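Local coordinates for glycosylation Associate Protein 1 (Streptococcus agalactiae serotype V, PDB 6OYC), which probably takes part in the glycosylation and accessory Sec export of surface proteins, as a lectin-like subunit of the Gap123 complex with a glycosyltransferase GT-B-type fold, at residues N36-K46 against Y501-I511; R213-V224 against F241-G249. All blocks are in the same frame, centred on the assembly; numbering follows the deposited sequence.

Both contacts belong to the N-terminal Rossmann-like domain of a GT-B-type fold, built on a seven-stranded parallel sheet. Contact 2 joins residues close in the chain, helix 208-223 with the end of helix 239-242 and the turn that follows it, and is nested inside the long loop that contact 1 closes between helix 33-43 and the C-terminal helices. Their centres lie about 24 Å apart and their nearest atoms about 11 Å, without touching. Strand 2-5 lies between them: contact 1 rests on Phe2 and Phe4, contact 2 on His3 and Ile5, so they pack on opposite faces of the sheet. Contact 1 brings the chain end back from the second Rossmann-like domain; contact 2 is local packing.

Contact 1. Residues N36-K46 against Y501-I511; sequences NQMKMFDYAGK and YTGGQLVERII
Met40 and Tyr501 meet where the C-terminal helices of a GT-B-type fold return to the N-terminal Rossmann-like domain, against helix 33-43 of a beta-alpha-beta crossover. The Met40 chain runs across the phenol ring at about a right angle: CB lies over one face, 4.0 Å from the centroid of the Tyr501 ring, and SD makes an oblique Met-aromatic contact. A bend at chi3 (87°) turns Met40 CE back onto Tyr501 CD2, a tight 3.2 Å. Beyond the ring, Tyr501 OH donates to Asn36 O at 2.9 Å, in the carbonyl plane and on a lone pair, the C=O...donor angle being 122°. Asn36 O also accepts Met40 N, so two donors grip this buried oxygen, while Asn36 ND2 is held by Phe303 O. Tyr501 CE1 comes up to the edge of the Tyr43 ring, 3.8 Å from Tyr43 CE2.

Helices 36-43 and 505-511 cross at -103° with Val507 between them. Its CG1 sits over the centre of the Phe41 ring, 4.1 Å from the centroid, and its CG2 presses on Met40 SD at 3.4 Å. The Phe41 ring is in turn edge-to-face with Phe2 and Phe4 of the sheet. At the outer end Lys46 and Ile511 meet tip to tip, and Lys46 NZ forms a salt bridge with Glu508 OE1 at 3.3 Å, its hydrogen bond weak.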
loop_
_atom_site.group_PDB
_atom_site.type_symbol
_atom_site.label_atom_id
_atom_site.label_comp_id
_atom_site.label_asym_id
_atom_site.label_seq_id
_atom_site.Cartn_x
_atom_site.Cartn_y
_atom_site.Cartn_z
ATOM N N ASN A 36 -6.657 5.542 -5.881
ATOM C CA ASN A 36 -7.574 6.650 -5.685
ATOM C C ASN A 36 -8.172 7.106 -7.012
ATOM O O ASN A 36 -9.386 7.323 -7.112
ATOM C CB ASN A 36 -6.829 7.780 -4.982
ATOM C CG ASN A 36 -7.578 9.072 -5.036
ATOM O OD1 ASN A 36 -7.496 9.811 -6.024
ATOM N ND2 ASN A 36 -8.346 9.347 -3.986
ATOM N N GLN A 37 -7.336 7.207 -8.055
ATOM C CA GLN A 37 -7.802 7.733 -9.333
ATOM C C GLN A 37 -8.667 6.725 -10.073
ATOM O O GLN A 37 -9.645 7.106 -10.724
ATOM C CB GLN A 37 -6.610 8.159 -10.197
ATOM C CG GLN A 37 -5.956 9.425 -9.661
ATOM C CD GLN A 37 -4.511 9.589 -10.072
ATOM O OE1 GLN A 37 -4.054 8.992 -11.052
ATOM N NE2 GLN A 37 -3.781 10.419 -9.330
ATOM N N MET A 38 -8.327 5.439 -10.008
ATOM C CA MET A 38 -9.174 4.493 -10.725
ATOM C C MET A 38 -10.548 4.373 -10.088
ATOM O O MET A 38 -11.539 4.165 -10.798
ATOM C CB MET A 38 -8.532 3.121 -10.786
ATOM C CG MET A 38 -9.364 2.159 -11.616
ATOM S SD MET A 38 -8.296 0.993 -12.452
ATOM C CE MET A 38 -6.900 1.162 -11.351
ATOM N N LYS A 39 -10.623 4.493 -8.759
ATOM C CA LYS A 39 -11.909 4.454 -8.079
ATOM C C LYS A 39 -12.806 5.590 -8.550
ATOM O O LYS A 39 -13.979 5.374 -8.860
ATOM C CB LYS A 39 -11.710 4.519 -6.560
ATOM C CG LYS A 39 -11.220 3.222 -5.906
ATOM C CD LYS A 39 -12.374 2.384 -5.328
ATOM C CE LYS A 39 -13.138 1.663 -6.430
ATOM N NZ LYS A 39 -13.906 0.468 -5.987
ATOM N N MET A 40 -12.263 6.810 -8.623
ATOM C CA MET A 40 -13.098 7.952 -8.973
ATOM C C MET A 40 -13.453 7.962 -10.452
ATOM O O MET A 40 -14.535 8.436 -10.821
ATOM C CB MET A 40 -12.420 9.258 -8.575
ATOM C CG MET A 40 -11.085 9.497 -9.195
ATOM S SD MET A 40 -10.838 11.279 -9.360
ATOM C CE MET A 40 -10.135 11.717 -7.791
ATOM N N PHE A 41 -12.576 7.440 -11.313
ATOM C CA PHE A 41 -12.999 7.249 -12.693
ATOM C C PHE A 41 -14.105 6.208 -12.775
ATOM O O PHE A 41 -14.998 6.326 -13.620
ATOM C CB PHE A 41 -11.810 6.866 -13.577
ATOM C CG PHE A 41 -11.028 8.049 -14.051
ATOM C CD1 PHE A 41 -10.350 8.843 -13.149
ATOM C CD2 PHE A 41 -11.017 8.404 -15.392
ATOM C CE1 PHE A 41 -9.652 9.953 -13.571
ATOM C CE2 PHE A 41 -10.320 9.520 -15.824
ATOM C CZ PHE A 41 -9.628 10.290 -14.920
ATOM N N ASP A 42 -14.066 5.201 -11.894
ATOM C CA ASP A 42 -15.136 4.207 -11.815
ATOM C C ASP A 42 -16.440 4.842 -11.345
ATOM O O ASP A 42 -17.486 4.685 -11.988
ATOM C CB ASP A 42 -14.737 3.073 -10.861
ATOM C CG ASP A 42 -13.862 2.021 -11.530
ATOM O OD1 ASP A 42 -13.487 2.227 -12.704
ATOM O OD2 ASP A 42 -13.558 0.990 -10.886
ATOM N N TYR A 43 -16.398 5.531 -10.199
ATOM C CA TYR A 43 -17.537 6.309 -9.723
ATOM C C TYR A 43 -18.072 7.223 -10.813
ATOM O O TYR A 43 -19.281 7.489 -10.865
ATOM C CB TYR A 43 -17.135 7.163 -8.515
ATOM C CG TYR A 43 -16.816 6.396 -7.251
ATOM C CD1 TYR A 43 -17.402 5.161 -6.993
ATOM C CD2 TYR A 43 -15.936 6.914 -6.308
ATOM C CE1 TYR A 43 -17.116 4.461 -5.828
ATOM C CE2 TYR A 43 -15.633 6.219 -5.153
ATOM C CZ TYR A 43 -16.231 4.999 -4.916
ATOM O OH TYR A 43 -15.950 4.309 -3.766
ATOM N N ALA A 44 -17.187 7.726 -11.678
ATOM C CA ALA A 44 -17.571 8.645 -12.733
ATOM C C ALA A 44 -18.045 7.922 -13.977
ATOM O O ALA A 44 -18.415 8.582 -14.952
ATOM C CB ALA A 44 -16.405 9.571 -13.088
ATOM N N GLY A 45 -18.028 6.591 -13.974
ATOM C CA GLY A 45 -18.515 5.841 -15.116
ATOM C C GLY A 45 -17.599 5.789 -16.318
ATOM O O GLY A 45 -18.054 5.401 -17.398
ATOM N N LYS A 46 -16.323 6.138 -16.177
ATOM C CA LYS A 46 -15.400 6.060 -17.304
ATOM C C LYS A 46 -14.940 4.627 -17.549
ATOM O O LYS A 46 -14.834 3.812 -16.629
ATOM C CB LYS A 46 -14.185 6.957 -17.068
ATOM C CG LYS A 46 -14.554 8.407 -16.771
ATOM C CD LYS A 46 -15.670 8.869 -17.696
ATOM C CE LYS A 46 -15.499 10.312 -18.092
ATOM N NZ LYS A 46 -16.462 11.207 -17.420
ATOM N N TYR A 501 -15.124 14.150 -5.071
ATOM C CA TYR A 501 -14.460 12.924 -5.484
ATOM C C TYR A 501 -15.436 11.821 -5.881
ATOM O O TYR A 501 -15.180 11.097 -6.841
ATOM C CB TYR A 501 -13.560 12.456 -4.330
ATOM C CG TYR A 501 -12.932 11.094 -4.468
ATOM C CD1 TYR A 501 -13.541 9.960 -3.940
ATOM C CD2 TYR A 501 -11.708 10.948 -5.097
ATOM C CE1 TYR A 501 -12.950 8.717 -4.060
ATOM C CE2 TYR A 501 -11.112 9.711 -5.227
ATOM C CZ TYR A 501 -11.729 8.603 -4.696
ATOM O OH TYR A 501 -11.111 7.388 -4.826
ATOM N N THR A 502 -16.552 11.661 -5.162
ATOM C CA THR A 502 -17.558 10.682 -5.578
ATOM C C THR A 502 -18.475 11.215 -6.672
ATOM O O THR A 502 -19.026 10.425 -7.445
ATOM C CB THR A 502 -18.423 10.241 -4.398
ATOM O OG1 THR A 502 -18.641 11.351 -3.520
ATOM C CG2 THR A 502 -17.756 9.111 -3.646
ATOM N N GLY A 503 -18.660 12.526 -6.747
ATOM C CA GLY A 503 -19.643 13.134 -7.607
ATOM C C GLY A 503 -19.238 13.311 -9.044
ATOM O O GLY A 503 -20.090 13.667 -9.862
ATOM N N GLY A 504 -17.968 13.080 -9.378
ATOM C CA GLY A 504 -17.506 13.130 -10.746
ATOM C C GLY A 504 -16.971 14.466 -11.201
ATOM O O GLY A 504 -16.388 14.542 -12.290
ATOM N N GLN A 505 -17.126 15.516 -10.399
ATOM C CA GLN A 505 -16.724 16.844 -10.850
ATOM C C GLN A 505 -15.210 16.961 -10.964
ATOM O O GLN A 505 -14.701 17.607 -11.883
ATOM C CB GLN A 505 -17.280 17.908 -9.910
ATOM C CG GLN A 505 -18.789 18.026 -9.965
ATOM C CD GLN A 505 -19.476 17.172 -8.921
ATOM O OE1 GLN A 505 -18.874 16.246 -8.359
ATOM N NE2 GLN A 505 -20.752 17.463 -8.667
ATOM N N LEU A 506 -14.480 16.349 -10.041
ATOM C CA LEU A 506 -13.027 16.337 -10.132
ATOM C C LEU A 506 -12.566 15.650 -11.417
ATOM O O LEU A 506 -11.714 16.174 -12.149
ATOM C CB LEU A 506 -12.453 15.648 -8.890
ATOM C CG LEU A 506 -10.966 15.819 -8.613
ATOM C CD1 LEU A 506 -10.554 17.272 -8.734
ATOM C CD2 LEU A 506 -10.647 15.280 -7.237
ATOM N N VAL A 507 -13.146 14.480 -11.718
ATOM C CA VAL A 507 -12.777 13.739 -12.925
ATOM C C VAL A 507 -13.013 14.591 -14.163
ATOM O O VAL A 507 -12.171 14.662 -15.066
ATOM C CB VAL A 507 -13.561 12.417 -13.008
ATOM C CG1 VAL A 507 -13.455 11.826 -14.400
ATOM C CG2 VAL A 507 -13.060 11.428 -11.965
ATOM N N GLU A 508 -14.170 15.247 -14.220
ATOM C CA GLU A 508 -14.489 16.091 -15.362
ATOM C C GLU A 508 -13.550 17.289 -15.450
ATOM O O GLU A 508 -13.168 17.699 -16.548
ATOM C CB GLU A 508 -15.943 16.543 -15.274
ATOM C CG GLU A 508 -16.559 16.847 -16.618
ATOM C CD GLU A 508 -16.768 15.597 -17.454
ATOM O OE1 GLU A 508 -16.684 14.473 -16.895
ATOM O OE2 GLU A 508 -17.018 15.744 -18.675
ATOM N N ARG A 509 -13.157 17.855 -14.308
ATOM C CA ARG A 509 -12.180 18.945 -14.320
ATOM C C ARG A 509 -10.842 18.475 -14.880
ATOM O O ARG A 509 -10.236 19.153 -15.718
ATOM C CB ARG A 509 -12.007 19.512 -12.908
ATOM C CG ARG A 509 -10.944 20.607 -12.787
ATOM C CD ARG A 509 -11.092 21.374 -11.473
ATOM N NE ARG A 509 -12.408 22.001 -11.378
ATOM C CZ ARG A 509 -13.374 21.603 -10.556
ATOM N NH1 ARG A 509 -13.177 20.575 -9.736
ATOM N NH2 ARG A 509 -14.540 22.236 -10.553
ATOM N N ILE A 510 -10.365 17.316 -14.417
ATOM C CA ILE A 510 -9.140 16.729 -14.956
ATOM C C ILE A 510 -9.276 16.532 -16.456
ATOM O O ILE A 510 -8.409 16.939 -17.236
ATOM C CB ILE A 510 -8.820 15.396 -14.247
ATOM C CG1 ILE A 510 -8.503 15.629 -12.774
ATOM C CG2 ILE A 510 -7.655 14.683 -14.919
ATOM C CD1 ILE A 510 -8.555 14.360 -11.956
ATOM N N ILE A 511 -10.395 15.944 -16.877
ATOM C CA ILE A 511 -10.563 15.526 -18.267
ATOM C C ILE A 511 -10.612 16.726 -19.202
ATOM O O ILE A 511 -10.028 16.702 -20.292
ATOM C CB ILE A 511 -11.827 14.668 -18.411
ATOM C CG1 ILE A 511 -11.574 13.263 -17.880
ATOM C CG2 ILE A 511 -12.256 14.586 -19.863
ATOM C CD1 ILE A 511 -12.825 12.454 -17.823
#

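Contact 2. Residues R213-V224 against F241-G249; sequences REKYLTYLHKEV and FIVGNTSKG
Phe241 turns its ring back toward Arg213 and Tyr216 through a chi1 of 62°, which sets CG between its own backbone N and carbonyl carbon, while Tyr216 extends from helix 208-223 with CG opposite the backbone N (chi1 174°). Arg213 crosses the Phe241 ring at about a right angle, its CG over one face and displaced toward the rim, 3.8 Å from the centroid. It is the aliphatic part of the arginine that packs here; the guanidinium NH1 has a long, weak ion pair with Glu209. Tyr216 CD2 comes to the edge of the same ring, near its plane, 4.1 Å from Phe241 CD1. The Tyr216 ring is itself covered on one face by Ile242, whose CG1 stands 4.2 Å from the Tyr216 centroid. Ile242 CG2 lies 3.7 Å from Tyr216 OH, a buried hydroxyl with no polar partner in the model.

Farther along the helix, Leu217 CD2 and Leu220 CD2 pack against Asn245, whose side chain is poorly ordered; Leu220 CD2 lies 3.5 Å from the backbone Asn245 O. Lys248 reaches alongside the last turn, where its NZ makes a weak hydrogen bond to His221 O at 3.3 Å, although the end of this lysine is doubtful in the model.

Tyr216 and Ile242 also rest on Ile5, Tyr216 on Ile230 and Ile242 on Val232. A helix and a neighbouring strand-to-strand connection thus pack together over one face of a parallel sheet, the layered alpha/beta build of a Rossmann-like domain.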
loop_
_atom_site.group_PDB
_atom_site.type_symbol
_atom_site.label_atom_id
_atom_site.label_comp_id
_atom_site.label_asym_id
_atom_site.label_seq_id
_atom_site.Cartn_x
_atom_site.Cartn_y
_atom_site.Cartn_z
ATOM N N ARG A 213 9.774 -3.365 -21.970
ATOM C CA ARG A 213 9.549 -2.291 -22.938
ATOM C C ARG A 213 8.894 -2.845 -24.190
ATOM O O ARG A 213 7.946 -2.251 -24.723
ATOM C CB ARG A 213 10.863 -1.570 -23.301
ATOM C CG ARG A 213 11.589 -0.930 -22.110
ATOM C CD ARG A 213 12.651 0.134 -22.488
ATOM N NE ARG A 213 13.781 -0.356 -23.287
ATOM C CZ ARG A 213 14.861 -0.977 -22.797
ATOM N NH1 ARG A 213 14.960 -1.214 -21.497
ATOM N NH2 ARG A 213 15.845 -1.375 -23.612
ATOM N N GLU A 214 9.361 -4.009 -24.643
ATOM C CA GLU A 214 8.836 -4.602 -25.876
ATOM C C GLU A 214 7.364 -4.955 -25.717
ATOM O O GLU A 214 6.532 -4.609 -26.565
ATOM C CB GLU A 214 9.652 -5.843 -26.259
ATOM C CG GLU A 214 9.024 -6.640 -27.390
ATOM C CD GLU A 214 9.808 -7.886 -27.766
ATOM O OE1 GLU A 214 11.060 -7.887 -27.695
ATOM O OE2 GLU A 214 9.155 -8.882 -28.133
ATOM N N LYS A 215 7.017 -5.622 -24.611
ATOM C CA LYS A 215 5.614 -5.935 -24.361
ATOM C C LYS A 215 4.776 -4.665 -24.236
ATOM O O LYS A 215 3.668 -4.597 -24.777
ATOM C CB LYS A 215 5.479 -6.803 -23.110
ATOM C CG LYS A 215 6.142 -8.155 -23.240
ATOM C CD LYS A 215 5.633 -8.889 -24.477
ATOM C CE LYS A 215 4.191 -9.332 -24.318
ATOM N NZ LYS A 215 3.569 -9.746 -25.625
ATOM N N TYR A 216 5.291 -3.633 -23.559
ATOM C CA TYR A 216 4.498 -2.410 -23.427
ATOM C C TYR A 216 4.256 -1.749 -24.784
ATOM O O TYR A 216 3.134 -1.320 -25.094
ATOM C CB TYR A 216 5.156 -1.406 -22.486
ATOM C CG TYR A 216 4.383 -0.114 -22.503
ATOM C CD1 TYR A 216 3.104 -0.053 -21.964
ATOM C CD2 TYR A 216 4.895 1.029 -23.104
ATOM C CE1 TYR A 216 2.364 1.113 -21.983
ATOM C CE2 TYR A 216 4.164 2.211 -23.131
ATOM C CZ TYR A 216 2.891 2.245 -22.572
ATOM O OH TYR A 216 2.133 3.401 -22.586
ATOM N N LEU A 217 5.303 -1.627 -25.604
ATOM C CA LEU A 217 5.098 -0.956 -26.880
ATOM C C LEU A 217 4.115 -1.732 -27.750
ATOM O O LEU A 217 3.300 -1.127 -28.453
ATOM C CB LEU A 217 6.436 -0.734 -27.581
ATOM C CG LEU A 217 7.358 0.152 -26.734
ATOM C CD1 LEU A 217 8.708 0.348 -27.404
ATOM C CD2 LEU A 217 6.722 1.498 -26.376
ATOM N N THR A 218 4.120 -3.062 -27.662
ATOM C CA THR A 218 3.083 -3.827 -28.341
ATOM C C THR A 218 1.697 -3.483 -27.803
ATOM O O THR A 218 0.753 -3.306 -28.586
ATOM C CB THR A 218 3.345 -5.324 -28.201
ATOM O OG1 THR A 218 4.562 -5.667 -28.878
ATOM C CG2 THR A 218 2.190 -6.115 -28.792
ATOM N N TYR A 219 1.550 -3.382 -26.473
ATOM C CA TYR A 219 0.253 -3.010 -25.908
ATOM C C TYR A 219 -0.175 -1.648 -26.434
ATOM O O TYR A 219 -1.335 -1.440 -26.808
ATOM C CB TYR A 219 0.308 -2.986 -24.371
ATOM C CG TYR A 219 -1.009 -2.533 -23.735
ATOM C CD1 TYR A 219 -2.006 -3.456 -23.421
ATOM C CD2 TYR A 219 -1.264 -1.187 -23.471
ATOM C CE1 TYR A 219 -3.219 -3.052 -22.857
ATOM C CE2 TYR A 219 -2.487 -0.771 -22.912
ATOM C CZ TYR A 219 -3.450 -1.711 -22.608
ATOM O OH TYR A 219 -4.653 -1.327 -22.050
ATOM N N LEU A 220 0.757 -0.700 -26.428
ATOM C CA LEU A 220 0.489 0.649 -26.899
ATOM C C LEU A 220 -0.008 0.623 -28.329
ATOM O O LEU A 220 -1.041 1.224 -28.653
ATOM C CB LEU A 220 1.760 1.480 -26.794
ATOM C CG LEU A 220 1.682 2.920 -27.259
ATOM C CD1 LEU A 220 0.655 3.680 -26.440
ATOM C CD2 LEU A 220 3.054 3.540 -27.114
ATOM N N HIS A 221 0.706 -0.115 -29.187
ATOM C CA HIS A 221 0.330 -0.244 -30.588
ATOM C C HIS A 221 -1.056 -0.862 -30.746
ATOM O O HIS A 221 -1.900 -0.336 -31.478
ATOM C CB HIS A 221 1.376 -1.075 -31.329
ATOM C CG HIS A 221 1.095 -1.224 -32.794
ATOM N ND1 HIS A 221 1.011 -0.144 -33.649
ATOM C CD2 HIS A 221 0.869 -2.324 -33.551
ATOM C CE1 HIS A 221 0.754 -0.574 -34.871
ATOM N NE2 HIS A 221 0.664 -1.893 -34.840
ATOM N N LYS A 222 -1.323 -1.971 -30.054
ATOM C CA LYS A 222 -2.559 -2.701 -30.329
ATOM C C LYS A 222 -3.759 -2.180 -29.554
ATOM O O LYS A 222 -4.887 -2.301 -30.036
ATOM C CB LYS A 222 -2.395 -4.187 -30.007
ATOM C CG LYS A 222 -1.372 -4.928 -30.838
ATOM C CD LYS A 222 -1.466 -6.429 -30.552
ATOM C CE LYS A 222 -2.551 -7.105 -31.385
ATOM N NZ LYS A 222 -2.658 -8.569 -31.095
ATOM N N GLU A 223 -3.565 -1.641 -28.348
ATOM C CA GLU A 223 -4.683 -1.499 -27.421
ATOM C C GLU A 223 -5.067 -0.066 -27.098
ATOM O O GLU A 223 -6.155 0.154 -26.552
ATOM C CB GLU A 223 -4.377 -2.236 -26.111
ATOM C CG GLU A 223 -4.097 -3.713 -26.329
ATOM C CD GLU A 223 -5.347 -4.459 -26.750
ATOM O OE1 GLU A 223 -6.455 -3.991 -26.391
ATOM O OE2 GLU A 223 -5.232 -5.504 -27.426
ATOM N N VAL A 224 -4.217 0.903 -27.398
ATOM C CA VAL A 224 -4.492 2.298 -27.092
ATOM C C VAL A 224 -5.002 2.952 -28.365
ATOM O O VAL A 224 -4.331 2.923 -29.400
ATOM C CB VAL A 224 -3.239 3.007 -26.554
ATOM C CG1 VAL A 224 -3.542 4.444 -26.202
ATOM C CG2 VAL A 224 -2.711 2.263 -25.332
ATOM N N PHE A 241 10.306 5.067 -21.343
ATOM C CA PHE A 241 9.685 4.329 -22.437
ATOM C C PHE A 241 8.164 4.438 -22.464
ATOM O O PHE A 241 7.554 4.016 -23.445
ATOM C CB PHE A 241 10.118 2.846 -22.437
ATOM C CG PHE A 241 9.730 2.073 -21.198
ATOM C CD1 PHE A 241 8.490 1.459 -21.101
ATOM C CD2 PHE A 241 10.626 1.919 -20.164
ATOM C CE1 PHE A 241 8.144 0.718 -19.988
ATOM C CE2 PHE A 241 10.287 1.183 -19.037
ATOM C CZ PHE A 241 9.038 0.580 -18.951
ATOM N N ILE A 242 7.529 5.009 -21.450
ATOM C CA ILE A 242 6.087 5.244 -21.497
ATOM C C ILE A 242 5.773 6.643 -21.997
ATOM O O ILE A 242 4.926 6.825 -22.869
ATOM C CB ILE A 242 5.441 5.000 -20.114
ATOM C CG1 ILE A 242 5.510 3.528 -19.720
ATOM C CG2 ILE A 242 3.979 5.436 -20.129
ATOM C CD1 ILE A 242 4.977 3.316 -18.318
ATOM N N VAL A 243 6.441 7.647 -21.438
ATOM C CA VAL A 243 6.160 9.033 -21.787
ATOM C C VAL A 243 6.957 9.458 -23.015
ATOM O O VAL A 243 6.449 10.185 -23.868
ATOM C CB VAL A 243 6.437 9.945 -20.574
ATOM C CG1 VAL A 243 6.114 11.383 -20.897
ATOM C CG2 VAL A 243 5.618 9.494 -19.378
ATOM N N GLY A 244 8.205 9.001 -23.144
ATOM C CA GLY A 244 8.982 9.347 -24.324
ATOM C C GLY A 244 8.336 8.869 -25.612
ATOM O O GLY A 244 8.440 9.522 -26.652
ATOM N N ASN A 245 7.638 7.739 -25.556
ATOM C CA ASN A 245 7.048 7.114 -26.738
ATOM C C ASN A 245 5.559 7.419 -26.872
ATOM O O ASN A 245 4.805 6.557 -27.330
ATOM C CB ASN A 245 7.262 5.600 -26.689
ATOM C CG ASN A 245 8.718 5.197 -26.486
ATOM O OD1 ASN A 245 9.004 4.132 -25.941
ATOM N ND2 ASN A 245 9.643 6.044 -26.940
ATOM N N THR A 246 5.086 8.607 -26.480
ATOM C CA THR A 246 3.666 8.810 -26.192
ATOM C C THR A 246 2.884 9.485 -27.321
ATOM O O THR A 246 1.815 10.059 -27.062
ATOM C CB THR A 246 3.484 9.628 -24.912
ATOM O OG1 THR A 246 2.109 9.575 -24.513
ATOM C CG2 THR A 246 3.876 11.106 -25.141
ATOM N N SER A 247 3.361 9.425 -28.563
ATOM C CA SER A 247 2.675 10.188 -29.597
ATOM C C SER A 247 1.248 9.700 -29.852
ATOM O O SER A 247 0.434 10.476 -30.363
ATOM C CB SER A 247 3.493 10.171 -30.887
ATOM O OG SER A 247 4.400 11.262 -30.911
ATOM N N LYS A 248 0.907 8.467 -29.464
ATOM C CA LYS A 248 -0.362 7.881 -29.900
ATOM C C LYS A 248 -1.572 8.605 -29.306
ATOM O O LYS A 248 -2.548 8.860 -30.016
ATOM C CB LYS A 248 -0.405 6.388 -29.562
ATOM C CG LYS A 248 -1.437 5.580 -30.371
ATOM C CD LYS A 248 -1.092 4.078 -30.393
ATOM C CE LYS A 248 -2.095 3.244 -31.204
ATOM N NZ LYS A 248 -1.626 2.756 -32.546
ATOM N N GLY A 249 -1.546 8.940 -28.016
ATOM C CA GLY A 249 -2.747 9.531 -27.446
ATOM C C GLY A 249 -2.565 10.683 -26.472
ATOM O O GLY A 249 -1.574 11.417 -26.521
#